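Local coordinates for cellulosomal scaffoldin adaptor protein B (PDB 3BWZ) that supplies a type II cohesin module of the cellulosome scaffold, the kind of module that in this family binds dockerins to join cellulosomal proteins, at residues S97-D100 with Y101-A104; P50-S53 with S54-Y58; D81-L84 with E85-I88. All coordinates share one frame; numbering follows the deposited sequence.

Interaction 1 of 3, residues S97-D100 with Y101-A104; sequences SLDD and YRTA
A short surface helix, residues 98-104, forms this contact, in which Asp99 and Arg102 lie side by side three residues apart. Ser97 takes the N-cap position, but its side chain makes no capping bond. Its carbonyl O instead receives Tyr101 N at 3.1 Å. The next turn is closed by a nearly straight bond, 174° at the hydrogen, from Arg102 N to Leu98 O at 2.8 Å.

Arg102 bends at chi3 (-60°) and folds back over the first turn. One face of its guanidinium lies over Leu98 O and Asp99 CA. Arg102 NH2 forms a salt bridge with Asp99 OD1 at a short 2.5 Å, though the hydrogen bond within it is bent and weak. The carboxylate and guanidinium planes stand 71° apart. A water bridges Asp99 OD1 and Arg102 NH1, and NH1 also bonds to Trp148 O.

Asp99 O has two donors, Thr103 N and Thr103 OG1, each at 3.0 Å. They approach from opposite faces of the carbonyl plane.

Tyr101 leads away into the fold, where its OH bonds to Phe34 O. Successive i to i+4 backbone bonds, a threonine hydroxyl returned to the same carbonyl and an i to i+3 acid-arginine pair are typical of an exposed alpha-helical turn.

Interaction 2 of 3, residues P50-S53 with S54-Y58; sequences PVTS and SGVAY. With NO3 (nitrate ion), chain B.
At chi1 71°, Thr52 OG1 sits between its own backbone N and carbonyl carbon, which directs it into the loop, while Tyr58, with CG beside its backbone N (chi1 -79°), turns its ring back over Pro50. Val56 N donates to Thr52 OG1 at 3.2 Å, and Ser54 N adds a weak bond. One side-chain oxygen thus ties down two backbone N-H groups.

Pro50 CB sits over one face of the Tyr58 ring, 3.8 Å from its centroid. This is a CH-pi contact, only 14° off the ring normal. Thr52 N lies at the ring edge, near its plane. A water joins Tyr58 OH to Val51 O, so the phenol end is also linked to this chain.

A single beta bridge pairs Val51 with Ala57. Two hydrogen bonds flank it: Tyr58 N donates to Pro50 O at 3.0 Å, and Thr52 N to Val56 O at 2.8 Å. Beyond them, Thr52 to Gly55 form a type I beta turn, with Gly55 N bonded to Thr52 O at 2.8 Å. A side chain on Gly55 would press on the carbonyl O of Ser54. A second water spans Pro50 O and Tyr58 O. A nitrate, probably from the crystallisation liquor, lies near Ser53 OG. A water beside Ser53 OG and Ser54 OG donates to nitrate O2.

This turn follows strand 48-51, which pairs antiparallel with strand 111-120. Pro50 packs on Phe118 of that strand, Val51 on Lys117 and Lys119, and Tyr58 on Val116.

Interaction 3 of 3, residues D81-L84 with E85-I88; sequences DNDL and EKGI
One face of the Asp83 carboxylate is covered by Lys86, whose N and CG lie above it, while NZ reaches the syn side of OD2. Lys86 N donates to Asp83 OD1 at 3.0 Å, coming from well above the plane. Lys86 NZ meets the syn lone pair of Asp83 OD2 at 2.9 Å and completes a salt bridge. Between these two ends, CG of Lys86 passes 3.4 Å from Asp83 OD2. A bend at chi4 (62°) brings the ammonium back to the acid. Glu85 N adds a weak bond to OD1, consistent with an Asx turn. The two N-H groups and the ammonium would probably favour the charged form of Asp83.

These residues form the turn of a beta hairpin between strands 77-83 and 88-94. Asp83 and Ile88 form an antiparallel hydrogen-bonded pair next to the turn. Asp83 N donates to Ile88 O at 2.8 Å, and Ile88 N returns a bond to Asp83 O at 3.0 Å. Gly87 N also reaches Asp83 O, weakly, at 2.8 Å. Gly87 and Ile88 together opposite Asp83 give a G1 beta bulge, and the positive phi of Gly87 suits glycine. Lys86 O accepts a bond from Lys42 NZ, while Leu84 packs against Tyr43.

Overall arrangement
Along the chain the order is interaction 2, interaction 3, then interaction 1. All three lie in the cohesin domain. Interactions 2 and 3 are neighbours, with centres about 14 Å apart, and both reach the same sheet. They touch where Leu84 packs against Tyr58 and Pro50, and where Asn82 meets the Tyr58 ring. The turn after strand 48-51 therefore leans on the 77-83/88-94 hairpin. Interaction 1 lies well away. Its centre is about 32 Å from that of interaction 2 and 34 Å from that of interaction 3. It forms the helix 98-104, between strands 88-94 and 111-120. The contacts thus lie in connections between strands, two close together and one far off, in a mainly beta module.

Interaction 1 of 3, residues S97-D100 with Y101-A104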
loop_
_atom_site.group_PDB
_atom_site.type_symbol
_atom_site.label_atom_id
_atom_site.label_comp_id
_atom_site.label_asym_id
_atom_site.label_seq_id
_atom_site.Cartn_x
_atom_site.Cartn_y
_atom_site.Cartn_z
ATOM N N SER A 97 -16.172 -11.448 6.294
ATOM C CA SER A 97 -16.718 -12.417 7.254
ATOM C C SER A 97 -16.130 -12.160 8.625
ATOM O O SER A 97 -15.323 -12.950 9.160
ATOM C CB SER A 97 -16.428 -13.831 6.783
ATOM O OG SER A 97 -17.056 -14.088 5.551
ATOM N N LEU A 98 -16.535 -11.035 9.209
ATOM C CA LEU A 98 -15.896 -10.548 10.432
ATOM C C LEU A 98 -16.250 -11.337 11.677
ATOM O O LEU A 98 -15.420 -11.473 12.563
ATOM C CB LEU A 98 -16.176 -9.061 10.622
ATOM C CG LEU A 98 -15.562 -8.144 9.558
ATOM C CD1 LEU A 98 -15.945 -6.699 9.810
ATOM C CD2 LEU A 98 -14.035 -8.285 9.511
ATOM N N ASP A 99 -17.474 -11.832 11.774
ATOM C CA ASP A 99 -17.845 -12.654 12.910
ATOM C C ASP A 99 -16.874 -13.846 13.029
ATOM O O ASP A 99 -16.330 -14.132 14.095
ATOM C CB ASP A 99 -19.290 -13.182 12.719
ATOM C CG ASP A 99 -20.367 -12.110 12.760
ATOM O OD1 ASP A 99 -20.105 -10.974 13.168
ATOM O OD2 ASP A 99 -21.525 -12.436 12.383
ATOM N N ASP A 100 -16.638 -14.511 11.911
ATOM C CA ASP A 100 -15.747 -15.662 11.892
ATOM C C ASP A 100 -14.310 -15.266 12.191
ATOM O O ASP A 100 -13.599 -15.982 12.896
ATOM C CB ASP A 100 -15.862 -16.404 10.577
ATOM C CG ASP A 100 -17.209 -17.104 10.423
ATOM O OD1 ASP A 100 -17.873 -17.420 11.440
ATOM O OD2 ASP A 100 -17.597 -17.289 9.266
ATOM N N TYR A 101 -13.877 -14.120 11.674
ATOM C CA TYR A 101 -12.529 -13.627 11.965
ATOM C C TYR A 101 -12.355 -13.348 13.448
ATOM O O TYR A 101 -11.356 -13.745 14.054
ATOM C CB TYR A 101 -12.268 -12.406 11.085
ATOM C CG TYR A 101 -10.913 -11.738 11.232
ATOM C CD1 TYR A 101 -9.729 -12.455 11.259
ATOM C CD2 TYR A 101 -10.832 -10.373 11.316
ATOM C CE1 TYR A 101 -8.505 -11.817 11.357
ATOM C CE2 TYR A 101 -9.621 -9.714 11.401
ATOM C CZ TYR A 101 -8.451 -10.432 11.425
ATOM O OH TYR A 101 -7.221 -9.821 11.510
ATOM N N ARG A 102 -13.321 -12.668 14.055
ATOM C CA ARG A 102 -13.252 -12.444 15.503
ATOM C C ARG A 102 -13.183 -13.754 16.282
ATOM O O ARG A 102 -12.415 -13.893 17.236
ATOM C CB ARG A 102 -14.455 -11.642 16.003
ATOM C CG ARG A 102 -14.487 -10.245 15.492
ATOM C CD ARG A 102 -15.476 -9.377 16.238
ATOM N NE ARG A 102 -16.848 -9.872 16.140
ATOM C CZ ARG A 102 -17.696 -9.603 15.160
ATOM N NH1 ARG A 102 -17.345 -8.825 14.157
ATOM N NH2 ARG A 102 -18.923 -10.096 15.199
ATOM N N THR A 103 -13.972 -14.735 15.867
ATOM C CA THR A 103 -14.051 -15.995 16.614
ATOM C C THR A 103 -12.720 -16.747 16.593
ATOM O O THR A 103 -12.350 -17.403 17.560
ATOM C CB THR A 103 -15.223 -16.837 16.089
ATOM O OG1 THR A 103 -16.438 -16.109 16.304
ATOM C CG2 THR A 103 -15.282 -18.176 16.801
ATOM N N ALA A 104 -11.974 -16.620 15.503
ATOM C CA ALA A 104 -10.663 -17.252 15.405
ATOM C C ALA A 104 -9.643 -16.699 16.399
ATOM O O ALA A 104 -8.679 -17.394 16.750
ATOM C CB ALA A 104 -10.150 -17.147 13.980
HETATM O O HOH W 1 -19.467 -8.109 12.236
#

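Interaction 2 of 3, residues P50-S53 with S54-Y58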
loop_
_atom_site.group_PDB
_atom_site.type_symbol
_atom_site.label_atom_id
_atom_site.label_comp_id
_atom_site.label_asym_id
_atom_site.label_seq_id
_atom_site.Cartn_x
_atom_site.Cartn_y
_atom_site.Cartn_z
ATOM N N PRO A 50 3.623 1.228 -12.164
ATOM C CA PRO A 50 3.249 0.051 -11.380
ATOM C C PRO A 50 3.040 -1.152 -12.297
ATOM O O PRO A 50 2.377 -1.052 -13.350
ATOM C CB PRO A 50 1.953 0.496 -10.684
ATOM C CG PRO A 50 1.384 1.524 -11.572
ATOM C CD PRO A 50 2.544 2.232 -12.191
ATOM N N VAL A 51 3.578 -2.289 -11.879
ATOM C CA VAL A 51 3.532 -3.544 -12.605
ATOM C C VAL A 51 3.188 -4.664 -11.633
ATOM O O VAL A 51 3.513 -4.608 -10.448
ATOM C CB VAL A 51 4.868 -3.852 -13.310
ATOM C CG1 VAL A 51 5.154 -2.788 -14.370
ATOM C CG2 VAL A 51 6.025 -3.995 -12.316
ATOM N N THR A 52 2.524 -5.689 -12.145
ATOM C CA THR A 52 2.203 -6.878 -11.355
ATOM C C THR A 52 3.461 -7.701 -11.091
ATOM O O THR A 52 4.526 -7.485 -11.673
ATOM C CB THR A 52 1.173 -7.740 -12.068
ATOM O OG1 THR A 52 1.804 -8.357 -13.203
ATOM C CG2 THR A 52 -0.066 -6.939 -12.468
ATOM N N SER A 53 3.337 -8.682 -10.215
ATOM C CA SER A 53 4.434 -9.598 -9.922
ATOM C C SER A 53 4.832 -10.415 -11.152
ATOM O O SER A 53 5.939 -10.931 -11.214
ATOM C CB SER A 53 4.059 -10.503 -8.718
ATOM O OG SER A 53 3.093 -11.391 -9.193
ATOM N N SER A 54 3.935 -10.527 -12.132
ATOM C CA SER A 54 4.234 -11.173 -13.412
ATOM C C SER A 54 4.856 -10.205 -14.434
ATOM O O SER A 54 5.191 -10.615 -15.535
ATOM C CB SER A 54 2.967 -11.795 -13.989
ATOM O OG SER A 54 2.459 -12.785 -13.103
ATOM N N GLY A 55 4.996 -8.928 -14.084
ATOM C CA GLY A 55 5.659 -7.928 -14.942
ATOM C C GLY A 55 4.736 -7.027 -15.765
ATOM O O GLY A 55 5.191 -6.071 -16.430
ATOM N N VAL A 56 3.438 -7.300 -15.710
ATOM C CA VAL A 56 2.491 -6.634 -16.586
ATOM C C VAL A 56 2.053 -5.309 -15.966
ATOM O O VAL A 56 1.750 -5.218 -14.775
ATOM C CB VAL A 56 1.298 -7.558 -16.883
ATOM C CG1 VAL A 56 0.294 -6.876 -17.780
ATOM C CG2 VAL A 56 1.776 -8.878 -17.475
ATOM N N ALA A 57 1.965 -4.262 -16.779
ATOM C CA ALA A 57 1.532 -2.959 -16.306
ATOM C C ALA A 57 0.157 -3.026 -15.667
ATOM O O ALA A 57 -0.762 -3.639 -16.197
ATOM C CB ALA A 57 1.503 -1.966 -17.438
ATOM N N TYR A 58 -0.012 -2.347 -14.544
ATOM C CA TYR A 58 -1.355 -2.153 -13.992
ATOM C C TYR A 58 -2.208 -1.441 -15.010
ATOM O O TYR A 58 -1.733 -0.523 -15.677
ATOM C CB TYR A 58 -1.339 -1.251 -12.759
ATOM C CG TYR A 58 -0.914 -1.871 -11.445
ATOM C CD1 TYR A 58 -0.056 -2.967 -11.375
ATOM C CD2 TYR A 58 -1.352 -1.319 -10.245
ATOM C CE1 TYR A 58 0.342 -3.490 -10.159
ATOM C CE2 TYR A 58 -0.958 -1.839 -9.034
ATOM C CZ TYR A 58 -0.095 -2.906 -8.987
ATOM O OH TYR A 58 0.316 -3.388 -7.750
HETATM N N NO3 B . 0.360 -11.502 -6.665
HETATM O O1 NO3 B . 1.713 -11.564 -6.330
HETATM O O2 NO3 B . 0.031 -11.060 -7.941
HETATM O O3 NO3 B . -0.586 -11.446 -5.627
HETATM O O HOH W 2 0.775 0.737 -15.004
HETATM O O HOH W 3 2.536 -4.951 -7.946
HETATM O O HOH W 4 1.101 -11.155 -11.018
#

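Interaction 3 of 3, residues D81-L84 with E85-I88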
loop_
_atom_site.group_PDB
_atom_site.type_symbol
_atom_site.label_atom_id
_atom_site.label_comp_id
_atom_site.label_asym_id
_atom_site.label_seq_id
_atom_site.Cartn_x
_atom_site.Cartn_y
_atom_site.Cartn_z
ATOM N N ASP A 81 -9.109 1.412 -8.075
ATOM C CA ASP A 81 -9.298 2.371 -9.159
ATOM C C ASP A 81 -8.036 3.220 -9.231
ATOM O O ASP A 81 -7.662 3.879 -8.260
ATOM C CB ASP A 81 -10.531 3.245 -8.959
ATOM C CG ASP A 81 -10.786 4.136 -10.148
ATOM O OD1 ASP A 81 -10.940 3.605 -11.262
ATOM O OD2 ASP A 81 -10.788 5.357 -10.006
ATOM N N ASN A 82 -7.365 3.151 -10.380
ATOM C CA ASN A 82 -6.085 3.781 -10.555
ATOM C C ASN A 82 -6.155 4.816 -11.664
ATOM O O ASN A 82 -6.740 4.563 -12.710
ATOM C CB ASN A 82 -5.049 2.729 -10.938
ATOM C CG ASN A 82 -5.050 1.541 -10.002
ATOM O OD1 ASN A 82 -5.104 1.716 -8.783
ATOM N ND2 ASN A 82 -4.965 0.317 -10.567
ATOM N N ASP A 83 -5.539 5.962 -11.437
ATOM C CA ASP A 83 -5.359 6.980 -12.468
ATOM C C ASP A 83 -3.890 6.942 -12.852
ATOM O O ASP A 83 -3.033 7.464 -12.136
ATOM C CB ASP A 83 -5.778 8.349 -11.964
ATOM C CG ASP A 83 -5.710 9.407 -13.033
ATOM O OD1 ASP A 83 -4.895 9.284 -13.972
ATOM O OD2 ASP A 83 -6.450 10.398 -12.926
ATOM N N LEU A 84 -3.608 6.256 -13.941
ATOM C CA LEU A 84 -2.240 6.021 -14.374
ATOM C C LEU A 84 -1.592 7.258 -14.986
ATOM O O LEU A 84 -0.384 7.341 -15.041
ATOM C CB LEU A 84 -2.195 4.861 -15.350
ATOM C CG LEU A 84 -2.778 3.560 -14.830
ATOM C CD1 LEU A 84 -2.837 2.563 -15.969
ATOM C CD2 LEU A 84 -1.989 2.996 -13.633
ATOM N N GLU A 85 -2.398 8.227 -15.412
ATOM C CA GLU A 85 -1.862 9.484 -15.938
ATOM C C GLU A 85 -1.422 10.408 -14.826
ATOM O O GLU A 85 -0.444 11.128 -14.983
ATOM C CB GLU A 85 -2.903 10.166 -16.809
ATOM C CG GLU A 85 -3.124 9.426 -18.120
ATOM C CD GLU A 85 -1.915 9.443 -19.039
ATOM O OE1 GLU A 85 -1.175 10.448 -19.037
ATOM O OE2 GLU A 85 -1.704 8.451 -19.770
ATOM N N LYS A 86 -2.151 10.411 -13.711
ATOM C CA LYS A 86 -1.811 11.260 -12.572
ATOM C C LYS A 86 -0.910 10.549 -11.551
ATOM O O LYS A 86 -0.300 11.185 -10.729
ATOM C CB LYS A 86 -3.078 11.788 -11.880
ATOM C CG LYS A 86 -3.960 12.644 -12.787
ATOM C CD LYS A 86 -5.012 13.422 -12.002
ATOM C CE LYS A 86 -5.998 14.126 -12.909
ATOM N NZ LYS A 86 -6.761 13.150 -13.746
ATOM N N GLY A 87 -0.870 9.232 -11.602
ATOM C CA GLY A 87 -0.098 8.448 -10.649
ATOM C C GLY A 87 -0.798 8.259 -9.323
ATOM O O GLY A 87 -0.183 8.437 -8.270
ATOM N N ILE A 88 -2.068 7.829 -9.357
ATOM C CA ILE A 88 -2.840 7.615 -8.135
ATOM C C ILE A 88 -3.365 6.178 -8.137
ATOM O O ILE A 88 -4.004 5.762 -9.100
ATOM C CB ILE A 88 -4.049 8.582 -8.021
ATOM C CG1 ILE A 88 -3.604 10.043 -8.042
ATOM C CG2 ILE A 88 -4.871 8.268 -6.746
ATOM C CD1 ILE A 88 -4.747 10.994 -8.344
#